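Local structure of endo-beta-1,4-glucanase (Bacillus licheniformis, 2JEN) at residues Y136-H141 / S236-G241; D56-W61 / W79-S84; A165-S170 / K183-Y188. The protein is a family 12 glycoside hydrolase that probably cleaves beta-1,4-glucan backbones of plant cell-wall polysaccharides, above all xyloglucan. The protein carries 1 engineered substitution. One frame throughout, in Å; residues are numbered along the deposited sequence.

Contact 1: residues Y136-H141 / S236-G241. With GLC (alpha-D-glucopyranose), chain B.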
loop_
_atom_site.group_PDB
_atom_site.type_symbol
_atom_site.label_atom_id
_atom_site.label_comp_id
_atom_site.label_asym_id
_atom_site.label_seq_id
_atom_site.Cartn_x
_atom_site.Cartn_y
_atom_site.Cartn_z
ATOM N N TYR A 136 0.051 -30.730 -4.067
ATOM C CA TYR A 136 -1.323 -31.102 -3.891
ATOM C C TYR A 136 -1.579 -31.431 -2.437
ATOM O O TYR A 136 -0.710 -32.012 -1.771
ATOM C CB TYR A 136 -1.702 -32.322 -4.705
ATOM C CG TYR A 136 -1.881 -32.052 -6.174
ATOM C CD1 TYR A 136 -3.089 -31.589 -6.673
ATOM C CD2 TYR A 136 -0.826 -32.225 -7.089
ATOM C CE1 TYR A 136 -3.247 -31.316 -8.008
ATOM C CE2 TYR A 136 -0.980 -31.942 -8.432
ATOM C CZ TYR A 136 -2.210 -31.500 -8.907
ATOM O OH TYR A 136 -2.384 -31.237 -10.263
ATOM N N ASP A 137 -2.772 -31.106 -1.975
ATOM C CA ASP A 137 -3.271 -31.486 -0.640
ATOM C C ASP A 137 -4.644 -32.077 -0.830
ATOM O O ASP A 137 -5.553 -31.412 -1.362
ATOM C CB ASP A 137 -3.325 -30.272 0.294
ATOM C CG ASP A 137 -3.266 -30.604 1.764
ATOM O OD1 ASP A 137 -2.707 -31.637 2.180
ATOM O OD2 ASP A 137 -3.715 -29.786 2.556
ATOM N N ILE A 138 -4.769 -33.371 -0.527
ATOM C CA ILE A 138 -5.989 -34.121 -0.731
ATOM C C ILE A 138 -6.532 -34.511 0.633
ATOM O O ILE A 138 -5.820 -35.104 1.440
ATOM C CB ILE A 138 -5.700 -35.373 -1.578
ATOM C CG1 ILE A 138 -5.109 -35.016 -2.952
ATOM C CG2 ILE A 138 -6.949 -36.252 -1.726
ATOM C CD1 ILE A 138 -3.747 -35.525 -3.225
ATOM N N TRP A 139 -7.777 -34.132 0.925
ATOM C CA TRP A 139 -8.394 -34.364 2.213
ATOM C C TRP A 139 -9.388 -35.498 2.124
ATOM O O TRP A 139 -10.147 -35.583 1.154
ATOM C CB TRP A 139 -9.120 -33.125 2.701
ATOM C CG TRP A 139 -8.244 -31.996 3.050
ATOM C CD1 TRP A 139 -8.136 -30.784 2.400
ATOM C CD2 TRP A 139 -7.369 -31.932 4.181
ATOM N NE1 TRP A 139 -7.230 -29.993 3.064
ATOM C CE2 TRP A 139 -6.753 -30.677 4.167
ATOM C CE3 TRP A 139 -7.051 -32.818 5.211
ATOM C CZ2 TRP A 139 -5.863 -30.294 5.132
ATOM C CZ3 TRP A 139 -6.174 -32.422 6.171
ATOM C CH2 TRP A 139 -5.586 -31.177 6.144
ATOM N N LEU A 140 -9.382 -36.354 3.154
ATOM C CA LEU A 140 -10.335 -37.450 3.259
ATOM C C LEU A 140 -11.044 -37.404 4.603
ATOM O O LEU A 140 -10.507 -36.928 5.601
ATOM C CB LEU A 140 -9.631 -38.807 3.073
ATOM C CG LEU A 140 -8.894 -39.001 1.752
ATOM C CD1 LEU A 140 -7.432 -38.617 1.791
ATOM C CD2 LEU A 140 -9.087 -40.452 1.253
ATOM N N HIS A 141 -12.281 -37.902 4.585
ATOM C CA HIS A 141 -13.138 -38.010 5.762
ATOM C C HIS A 141 -13.807 -39.373 5.773
ATOM O O HIS A 141 -13.891 -40.043 4.750
ATOM C CB HIS A 141 -14.251 -36.963 5.730
ATOM C CG HIS A 141 -13.807 -35.543 5.945
ATOM N ND1 HIS A 141 -13.359 -34.724 4.915
ATOM C CD2 HIS A 141 -13.856 -34.775 7.054
ATOM C CE1 HIS A 141 -13.105 -33.522 5.427
ATOM N NE2 HIS A 141 -13.410 -33.527 6.716
ATOM N N SER A 236 -12.614 -35.820 -0.113
ATOM C CA SER A 236 -13.410 -34.619 0.096
ATOM C C SER A 236 -12.936 -33.418 -0.726
ATOM O O SER A 236 -13.721 -32.535 -1.010
ATOM C CB SER A 236 -13.376 -34.227 1.561
ATOM O OG SER A 236 -13.768 -35.308 2.362
ATOM N N SER A 237 -11.663 -33.401 -1.075
ATOM C CA SER A 237 -11.009 -32.211 -1.644
ATOM C C SER A 237 -9.776 -32.617 -2.395
ATOM O O SER A 237 -9.051 -33.505 -1.941
ATOM C CB SER A 237 -10.635 -31.307 -0.438
ATOM O OG SER A 237 -9.964 -30.133 -0.796
ATOM N N VAL A 238 -9.470 -31.906 -3.496
ATOM C CA VAL A 238 -8.148 -31.866 -4.095
ATOM C C VAL A 238 -7.790 -30.401 -4.218
ATOM O O VAL A 238 -8.523 -29.622 -4.842
ATOM C CB VAL A 238 -8.083 -32.559 -5.461
ATOM C CG1 VAL A 238 -6.747 -32.348 -6.131
ATOM C CG2 VAL A 238 -8.409 -34.061 -5.307
ATOM N N GLU A 239 -6.684 -30.052 -3.592
ATOM C CA GLU A 239 -6.175 -28.686 -3.574
ATOM C C GLU A 239 -4.773 -28.680 -4.149
ATOM O O GLU A 239 -4.063 -29.694 -4.055
ATOM C CB GLU A 239 -6.138 -28.130 -2.141
ATOM C CG GLU A 239 -7.388 -28.402 -1.358
ATOM C CD GLU A 239 -7.467 -27.782 0.009
ATOM O OE1 GLU A 239 -6.512 -27.117 0.449
ATOM O OE2 GLU A 239 -8.521 -27.989 0.657
ATOM N N PHE A 240 -4.335 -27.566 -4.709
ATOM C CA PHE A 240 -2.956 -27.420 -5.161
ATOM C C PHE A 240 -2.486 -26.045 -4.752
ATOM O O PHE A 240 -3.161 -25.046 -5.023
ATOM C CB PHE A 240 -2.826 -27.546 -6.672
ATOM C CG PHE A 240 -1.417 -27.350 -7.168
ATOM C CD1 PHE A 240 -1.005 -26.130 -7.636
ATOM C CD2 PHE A 240 -0.495 -28.385 -7.114
ATOM C CE1 PHE A 240 0.309 -25.943 -8.046
ATOM C CE2 PHE A 240 0.801 -28.204 -7.499
ATOM C CZ PHE A 240 1.206 -26.985 -7.989
ATOM N N GLY A 241 -1.327 -25.979 -4.103
ATOM C CA GLY A 241 -0.823 -24.678 -3.707
ATOM C C GLY A 241 0.598 -24.721 -3.270
ATOM O O GLY A 241 1.307 -25.705 -3.550
HETATM C C1 GLC B . -0.563 -30.610 5.438
HETATM C C2 GLC B . -1.215 -30.437 6.807
HETATM C C3 GLC B . -2.545 -29.756 6.622
HETATM C C4 GLC B . -2.303 -28.380 6.011
HETATM C C5 GLC B . -1.606 -28.646 4.670
HETATM C C6 GLC B . -1.425 -27.402 3.791
HETATM O O1 GLC B . 0.657 -31.296 5.495
HETATM O O2 GLC B . -1.509 -31.631 7.499
HETATM O O3 GLC B . -3.166 -29.797 7.907
HETATM O O4 GLC B . -3.527 -27.728 5.750
HETATM O O5 GLC B . -0.368 -29.298 4.919
HETATM O O6 GLC B . -0.746 -26.371 4.474
HETATM O O HOH W 1 -5.243 -27.527 2.869
#

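Contact 2: residues D56-W61 / W79-S84. With GLC (alpha-D-glucopyranose), chain C; SO4 (sulfate ion), chain G.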
loop_
_atom_site.group_PDB
_atom_site.type_symbol
_atom_site.label_atom_id
_atom_site.label_comp_id
_atom_site.label_asym_id
_atom_site.label_seq_id
_atom_site.Cartn_x
_atom_site.Cartn_y
_atom_site.Cartn_z
ATOM N N ASP A 56 -0.611 -16.386 12.410
ATOM C CA ASP A 56 -1.011 -15.627 13.615
ATOM C C ASP A 56 0.154 -14.990 14.374
ATOM O O ASP A 56 -0.015 -13.914 14.975
ATOM C CB ASP A 56 -1.810 -16.503 14.622
ATOM C CG ASP A 56 -3.181 -16.922 14.134
ATOM O OD1 ASP A 56 -3.724 -16.355 13.163
ATOM O OD2 ASP A 56 -3.683 -17.876 14.770
ATOM N N GLN A 57 1.305 -15.654 14.410
ATOM C CA GLN A 57 2.404 -15.217 15.244
ATOM C C GLN A 57 3.553 -14.560 14.494
ATOM O O GLN A 57 4.643 -14.382 15.048
ATOM C CB GLN A 57 2.933 -16.393 16.086
ATOM C CG GLN A 57 1.884 -17.018 16.998
ATOM C CD GLN A 57 2.473 -18.083 17.859
ATOM O OE1 GLN A 57 2.521 -19.237 17.472
ATOM N NE2 GLN A 57 2.945 -17.695 19.029
ATOM N N VAL A 58 3.292 -14.161 13.254
ATOM C CA VAL A 58 4.284 -13.452 12.436
ATOM C C VAL A 58 3.724 -12.156 11.880
ATOM O O VAL A 58 2.505 -11.967 11.836
ATOM C CB VAL A 58 4.900 -14.341 11.336
ATOM C CG1 VAL A 58 5.635 -15.573 11.965
ATOM C CG2 VAL A 58 3.855 -14.810 10.334
ATOM N N SER A 59 4.611 -11.297 11.414
ATOM C CA SER A 59 4.223 -9.990 10.919
ATOM C C SER A 59 5.108 -9.614 9.730
ATOM O O SER A 59 6.045 -10.326 9.399
ATOM C CB SER A 59 4.304 -8.940 12.035
ATOM O OG SER A 59 3.767 -7.687 11.636
ATOM N N GLY A 60 4.796 -8.513 9.092
ATOM C CA GLY A 60 5.561 -8.057 7.965
ATOM C C GLY A 60 5.198 -8.651 6.632
ATOM O O GLY A 60 5.942 -8.492 5.667
ATOM N N TRP A 61 4.102 -9.389 6.590
ATOM C CA TRP A 61 3.777 -10.217 5.452
ATOM C C TRP A 61 2.657 -9.666 4.600
ATOM O O TRP A 61 1.871 -8.810 5.026
ATOM C CB TRP A 61 3.392 -11.620 5.942
ATOM C CG TRP A 61 2.207 -11.698 6.828
ATOM C CD1 TRP A 61 2.188 -11.766 8.211
ATOM C CD2 TRP A 61 0.840 -11.852 6.405
ATOM N NE1 TRP A 61 0.896 -11.935 8.650
ATOM C CE2 TRP A 61 0.051 -11.990 7.570
ATOM C CE3 TRP A 61 0.227 -11.955 5.164
ATOM C CZ2 TRP A 61 -1.313 -12.225 7.490
ATOM C CZ3 TRP A 61 -1.124 -12.185 5.107
ATOM C CH2 TRP A 61 -1.870 -12.317 6.275
ATOM N N TRP A 79 6.714 -13.515 3.108
ATOM C CA TRP A 79 6.579 -14.185 4.411
ATOM C C TRP A 79 7.963 -14.086 5.111
ATOM O O TRP A 79 8.752 -15.035 5.107
ATOM C CB TRP A 79 6.126 -15.635 4.284
ATOM C CG TRP A 79 4.694 -15.700 3.930
ATOM C CD1 TRP A 79 4.162 -15.966 2.718
ATOM C CD2 TRP A 79 3.593 -15.427 4.798
ATOM N NE1 TRP A 79 2.781 -15.890 2.765
ATOM C CE2 TRP A 79 2.421 -15.522 4.035
ATOM C CE3 TRP A 79 3.487 -15.100 6.141
ATOM C CZ2 TRP A 79 1.170 -15.336 4.589
ATOM C CZ3 TRP A 79 2.242 -14.931 6.695
ATOM C CH2 TRP A 79 1.098 -15.030 5.909
ATOM N N PRO A 80 8.307 -12.918 5.679
ATOM C CA PRO A 80 9.637 -12.822 6.283
ATOM C C PRO A 80 9.780 -13.578 7.604
ATOM O O PRO A 80 9.403 -13.093 8.662
ATOM C CB PRO A 80 9.853 -11.310 6.454
ATOM C CG PRO A 80 8.804 -10.659 5.652
ATOM C CD PRO A 80 7.646 -11.609 5.677
ATOM N N SER A 81 10.350 -14.773 7.533
ATOM C CA SER A 81 10.539 -15.633 8.700
ATOM C C SER A 81 11.526 -16.758 8.364
ATOM O O SER A 81 11.535 -17.261 7.240
ATOM C CB SER A 81 9.214 -16.299 9.069
ATOM O OG SER A 81 9.370 -17.174 10.220
ATOM N N ASN A 82 12.294 -17.160 9.364
ATOM C CA ASN A 82 13.229 -18.273 9.242
ATOM C C ASN A 82 12.707 -19.592 9.794
ATOM O O ASN A 82 13.417 -20.606 9.707
ATOM C CB ASN A 82 14.572 -17.941 9.889
ATOM C CG ASN A 82 14.470 -17.726 11.383
ATOM O OD1 ASN A 82 13.783 -18.496 12.083
ATOM N ND2 ASN A 82 15.156 -16.706 11.906
ATOM N N THR A 83 11.489 -19.619 10.341
ATOM C CA THR A 83 11.077 -20.767 11.086
ATOM C C THR A 83 10.477 -21.853 10.212
ATOM O O THR A 83 10.095 -21.631 9.072
ATOM C CB THR A 83 10.132 -20.446 12.230
ATOM O OG1 THR A 83 8.885 -20.051 11.657
ATOM C CG2 THR A 83 10.693 -19.372 13.190
ATOM N N SER A 84 10.422 -23.059 10.778
ATOM C CA SER A 84 9.993 -24.263 10.072
ATOM C C SER A 84 8.477 -24.491 10.104
ATOM O O SER A 84 7.985 -25.508 9.652
ATOM C CB SER A 84 10.705 -25.479 10.685
ATOM O OG SER A 84 10.220 -25.681 11.989
HETATM C C1 GLC C . 9.511 -30.658 11.426
HETATM C C2 GLC C . 8.100 -31.109 11.739
HETATM C C3 GLC C . 7.277 -31.325 10.470
HETATM C C4 GLC C . 7.389 -30.113 9.539
HETATM C C5 GLC C . 8.855 -29.792 9.315
HETATM C C6 GLC C . 9.040 -28.530 8.461
HETATM O O1 GLC C . 10.130 -30.228 12.627
HETATM O O2 GLC C . 8.158 -32.361 12.408
HETATM O O3 GLC C . 5.925 -31.573 10.778
HETATM O O4 GLC C . 6.833 -30.423 8.270
HETATM O O5 GLC C . 9.465 -29.529 10.573
HETATM O O6 GLC C . 10.434 -28.234 8.434
HETATM S S SO4 G . 1.969 -14.061 19.676
HETATM O O1 SO4 G . 1.745 -13.559 18.336
HETATM O O2 SO4 G . 1.258 -15.301 19.983
HETATM O O3 SO4 G . 3.383 -14.457 19.489
HETATM O O4 SO4 G . 2.047 -13.124 20.791
HETATM O O HOH W 2 6.367 -13.022 8.608
#

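Contact 3: residues A165-S170 / K183-Y188. With GLC (alpha-D-glucopyranose), chain C; XYS (alpha-D-xylopyranose), chain D; GLC (alpha-D-glucopyranose), chain E.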
loop_
_atom_site.group_PDB
_atom_site.type_symbol
_atom_site.label_atom_id
_atom_site.label_comp_id
_atom_site.label_asym_id
_atom_site.label_seq_id
_atom_site.Cartn_x
_atom_site.Cartn_y
_atom_site.Cartn_z
ATOM N N ALA A 165 12.641 -27.366 1.972
ATOM C CA ALA A 165 11.687 -27.823 2.973
ATOM C C ALA A 165 11.763 -29.315 3.200
ATOM O O ALA A 165 12.647 -30.008 2.669
ATOM C CB ALA A 165 10.212 -27.395 2.609
ATOM N N GLY A 166 10.858 -29.798 4.032
ATOM C CA GLY A 166 10.721 -31.222 4.268
ATOM C C GLY A 166 9.383 -31.492 4.914
ATOM O O GLY A 166 8.788 -30.603 5.513
ATOM N N PRO A 167 8.870 -32.707 4.757
ATOM C CA PRO A 167 7.535 -33.032 5.133
ATOM C C PRO A 167 7.370 -33.466 6.578
ATOM O O PRO A 167 8.363 -33.658 7.315
ATOM C CB PRO A 167 7.201 -34.183 4.184
ATOM C CG PRO A 167 8.496 -34.914 4.104
ATOM C CD PRO A 167 9.512 -33.812 4.017
ATOM N N ALA A 168 6.114 -33.648 6.967
ATOM C CA ALA A 168 5.776 -34.172 8.278
ATOM C C ALA A 168 6.012 -35.679 8.260
ATOM O O ALA A 168 5.844 -36.362 7.241
ATOM C CB ALA A 168 4.337 -33.884 8.597
ATOM N N GLY A 169 6.377 -36.202 9.406
ATOM C CA GLY A 169 6.493 -37.640 9.569
ATOM C C GLY A 169 7.838 -38.178 9.182
ATOM O O GLY A 169 8.837 -37.439 9.075
ATOM N N SER A 170 7.882 -39.493 8.975
ATOM C CA SER A 170 9.132 -40.194 8.754
ATOM C C SER A 170 9.168 -40.823 7.369
ATOM O O SER A 170 8.151 -41.259 6.827
ATOM C CB SER A 170 9.352 -41.280 9.813
ATOM O OG SER A 170 9.645 -40.672 11.054
ATOM N N LYS A 183 9.510 -39.842 -2.942
ATOM C CA LYS A 183 9.870 -40.232 -1.572
ATOM C C LYS A 183 8.599 -40.168 -0.727
ATOM O O LYS A 183 7.912 -39.154 -0.717
ATOM C CB LYS A 183 10.928 -39.288 -1.009
ATOM C CG LYS A 183 12.196 -39.286 -1.812
ATOM C CD LYS A 183 13.135 -38.174 -1.346
ATOM C CE LYS A 183 12.661 -36.741 -1.885
ATOM N NZ LYS A 183 13.666 -35.636 -1.612
ATOM N N VAL A 184 8.272 -41.243 -0.041
ATOM C CA VAL A 184 7.040 -41.394 0.714
ATOM C C VAL A 184 7.314 -41.204 2.197
ATOM O O VAL A 184 8.284 -41.761 2.718
ATOM C CB VAL A 184 6.409 -42.783 0.509
ATOM C CG1 VAL A 184 5.144 -42.961 1.336
ATOM C CG2 VAL A 184 6.214 -43.089 -0.969
ATOM N N TYR A 185 6.500 -40.393 2.854
ATOM C CA TYR A 185 6.560 -40.114 4.276
ATOM C C TYR A 185 5.217 -40.356 4.933
ATOM O O TYR A 185 4.151 -40.149 4.317
ATOM C CB TYR A 185 6.953 -38.663 4.520
ATOM C CG TYR A 185 8.320 -38.333 3.981
ATOM C CD1 TYR A 185 8.522 -38.114 2.632
ATOM C CD2 TYR A 185 9.411 -38.168 4.834
ATOM C CE1 TYR A 185 9.776 -37.804 2.133
ATOM C CE2 TYR A 185 10.678 -37.849 4.322
ATOM C CZ TYR A 185 10.829 -37.692 2.987
ATOM O OH TYR A 185 12.093 -37.360 2.466
ATOM N N LYS A 186 5.240 -40.765 6.196
ATOM C CA LYS A 186 4.022 -41.036 6.968
ATOM C C LYS A 186 4.150 -40.383 8.337
ATOM O O LYS A 186 5.100 -40.639 9.065
ATOM C CB LYS A 186 3.791 -42.545 7.100
ATOM C CG LYS A 186 2.548 -42.911 7.900
ATOM C CD LYS A 186 2.369 -44.417 7.970
ATOM C CE LYS A 186 1.061 -44.864 8.596
ATOM N NZ LYS A 186 0.872 -44.462 10.023
ATOM N N GLY A 187 3.180 -39.551 8.680
ATOM C CA GLY A 187 3.081 -38.924 9.971
ATOM C C GLY A 187 1.655 -38.768 10.412
ATOM O O GLY A 187 0.738 -39.267 9.779
ATOM N N TYR A 188 1.498 -38.005 11.499
ATOM C CA TYR A 188 0.192 -37.742 12.101
ATOM C C TYR A 188 0.172 -36.316 12.587
ATOM O O TYR A 188 1.105 -35.880 13.256
ATOM C CB TYR A 188 -0.076 -38.686 13.260
ATOM C CG TYR A 188 -1.381 -38.441 13.982
ATOM C CD1 TYR A 188 -1.429 -37.716 15.167
ATOM C CD2 TYR A 188 -2.563 -38.869 13.452
ATOM C CE1 TYR A 188 -2.626 -37.481 15.820
ATOM C CE2 TYR A 188 -3.775 -38.625 14.087
ATOM C CZ TYR A 188 -3.799 -37.927 15.279
ATOM O OH TYR A 188 -5.003 -37.677 15.924
HETATM C C1 GLC C . 9.511 -30.658 11.426
HETATM C C2 GLC C . 8.100 -31.109 11.739
HETATM C C3 GLC C . 7.277 -31.325 10.470
HETATM C C4 GLC C . 7.389 -30.113 9.539
HETATM C C5 GLC C . 8.855 -29.792 9.315
HETATM C C6 GLC C . 9.040 -28.530 8.461
HETATM O O1 GLC C . 10.130 -30.228 12.627
HETATM O O2 GLC C . 8.158 -32.361 12.408
HETATM O O3 GLC C . 5.925 -31.573 10.778
HETATM O O4 GLC C . 6.833 -30.423 8.270
HETATM O O5 GLC C . 9.465 -29.529 10.573
HETATM O O6 GLC C . 10.434 -28.234 8.434
HETATM C C1 XYS D . 11.091 -28.507 7.204
HETATM C C2 XYS D . 12.579 -28.383 7.407
HETATM C C3 XYS D . 12.940 -26.952 7.739
HETATM C C4 XYS D . 12.390 -26.040 6.657
HETATM C C5 XYS D . 10.901 -26.303 6.534
HETATM O O2 XYS D . 13.013 -29.268 8.447
HETATM O O3 XYS D . 14.348 -26.800 7.867
HETATM O O4 XYS D . 12.564 -24.695 7.075
HETATM O O5 XYS D . 10.631 -27.662 6.194
HETATM C C1 GLC E . 5.655 -29.694 7.866
HETATM C C2 GLC E . 5.316 -30.106 6.453
HETATM C C3 GLC E . 4.004 -29.513 5.998
HETATM C C4 GLC E . 2.891 -29.703 7.030
HETATM C C5 GLC E . 3.421 -29.308 8.419
HETATM C C6 GLC E . 2.381 -29.610 9.494
HETATM O O2 GLC E . 6.331 -29.648 5.586
HETATM O O3 GLC E . 3.625 -30.138 4.798
HETATM O O4 GLC E . 1.741 -28.948 6.647
HETATM O O5 GLC E . 4.572 -30.064 8.717
HETATM O O6 GLC E . 2.753 -28.940 10.700
#

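Contact 1: residues Y136-H141 / S236-G241
Tyr136–His141 and Ser236–Gly241 run antiparallel, their short axes 4.4 Å apart at closest approach and 161° apart in direction, with Asp137–Glu239 and Trp139–Ser237 as hydrogen-bonded pairs and Tyr136–Phe240 and Ile138–Val238 as non-hydrogen-bonded ones. The register slips at one end: Ser236 N donates to Trp139 O at 2.8 Å, while Ser237 N reaches that same oxygen only weakly. Two residues thus oppose one tryptophan, which defines a classic beta bulge. Next to it, Ser236 OG lies 2.7 Å from His141 ND1, at the edge of the imidazole and near its plane; either atom could donate. The other nitrogen, His141 NE2, bonds to Ser150 O, so both ring nitrogens have partners.

The pair belongs to the beta sandwich of family 12 enzymes, and its two faces differ in kind. Tyr136, Ile138, Val238 and Phe240 point into the interior, the first and last two packing against strands 118-128 and 247-260 of the other sheet. Here the edge of Phe240 meets the face of Tyr136 in a T-shaped stack, planes 61° apart, with Phe240 CD2 over the centre of the tyrosine ring. Asp137, Trp139, Ser237 and Glu239 occupy the opposite face, where Asp137 and Trp139 line the glycan pocket. Trp139 meets the glucose of chain B at its ring edge, CH2 to O3 3.3 Å. Asp137 CG stands anti to the backbone N (chi1 -156°) and lies above one face of that indole; its OD2 comes within 3.2 Å of C5 of the same glucose. A water accepts from Trp139 NE1 and can donate to Asp137 OD2 (2.7 Å) and Glu239 OE1 (2.8 Å), though it has more acceptors within reach than protons. Glu239 OE2 is hydrogen-bonded to His97 ND1.

Contact 2: residues D56-W61 / W79-S84
Trp61 and Trp79 lie side by side and point the same way, each covering part of one face of the other. Their stack joins the loop leading into strand 62-67 to the end of strand 72-79 in the beta sandwich. The five-membered ring of Trp61 and the six-membered ring of Trp79 form an offset stack, centroids 4.2 Å apart and planes 18° from parallel. Trp79 CH2 is the atom that presses on the Trp61 face, only 3.2 Å from Trp61 CD2, a tight fit for two aromatic carbons. In return Trp61 CB sits over the Trp79 six-membered ring in a CH-pi contact, 3.8 Å from its centroid. With chi1 61°, Trp61 CG stands between the backbone N and the carbonyl carbon, 3.2 Å from Trp79 CZ3. Val58 arrives differently, crossing Trp79 at about a right angle and touching its edge, CG2 to CZ3 4.0 Å.

No direct hydrogen bond links these segments; instead a water donates to both Ser59 O and Pro80 O. Trp79 NE1 is hydrogen-bonded to Gln63 OE1. Other copies of the protein pack here too: Ser59 OG bonds to Ser31 of the second subunit, and Gly60 N to Asn34 of the third.

Further along, the 79-84 segment reaches the glycan pocket, where Ser84 O lies 3.4 Å from C6 of the chain C glucose. Before that it folds into an ST turn: Ser81 OG, also bonded to Asp72 of the second subunit, accepts from Thr83 N at 3.2 Å in a nearly straight bond, 173° at the hydrogen.

Contact 3: residues A165-S170 / K183-Y188
Pro167 CG stands almost exactly over the centre of the Tyr185 ring, 3.3 Å from the centroid and only 9° off the ring normal. The two side chains cross at about a right angle, and this CH-pi contact seats a glycan-binding loop of the beta sandwich on strand 180-192. The Tyr185 ring takes the proline on one face; its edge-to-face neighbour is Tyr171.

Past Pro167 the loop drops onto the strand. Gly169 and Gly187 bring their CA atoms to 3.7 Å; neither has a side chain, and the backbones meet directly, with Gly169 CA also 3.3 Å from Lys186 O. The chain then enters strand 170-177, which pairs antiparallel with 180-192. Ser170 and Lys186 open that pairing with two backbone hydrogen bonds, Ser170 N to Lys186 O and Lys186 N to Ser170 O, both 3.0 Å. Alongside, Tyr185 CA makes a CA-H...O contact with Ser170 O at 3.2 Å.

Ala165 to Ala168 meet the sugar through backbone and small side chains. Ala168 CB lies 3.6 Å from O3 of the chain C glucose. Gly166 uses both its polar backbone atoms: its N makes a weak bond to O5 of the xylose, and its O accepts from O2 of the chain E glucose at 2.6 Å.

Overall arrangement
From the N terminus, contact 2 comes first: it closes a short loop around strands 62-67 and 72-79, joining the two ends of this pair from one sheet of the sandwich, and is complete before the others begin. Contact 1 opens next on strand 131-141 and closes about a hundred residues later on strand 234-244. Contact 3 opens and closes within that span, tying the loop after strand 154-163 to strand 180-192. Contacts 1 and 3 both reach the other sheet, centres about 16 Å apart. Contact 2, with its centre about 25 Å from that of contact 1, lies elsewhere, yet 79-84 and 165-170 both touch the chain C glucose.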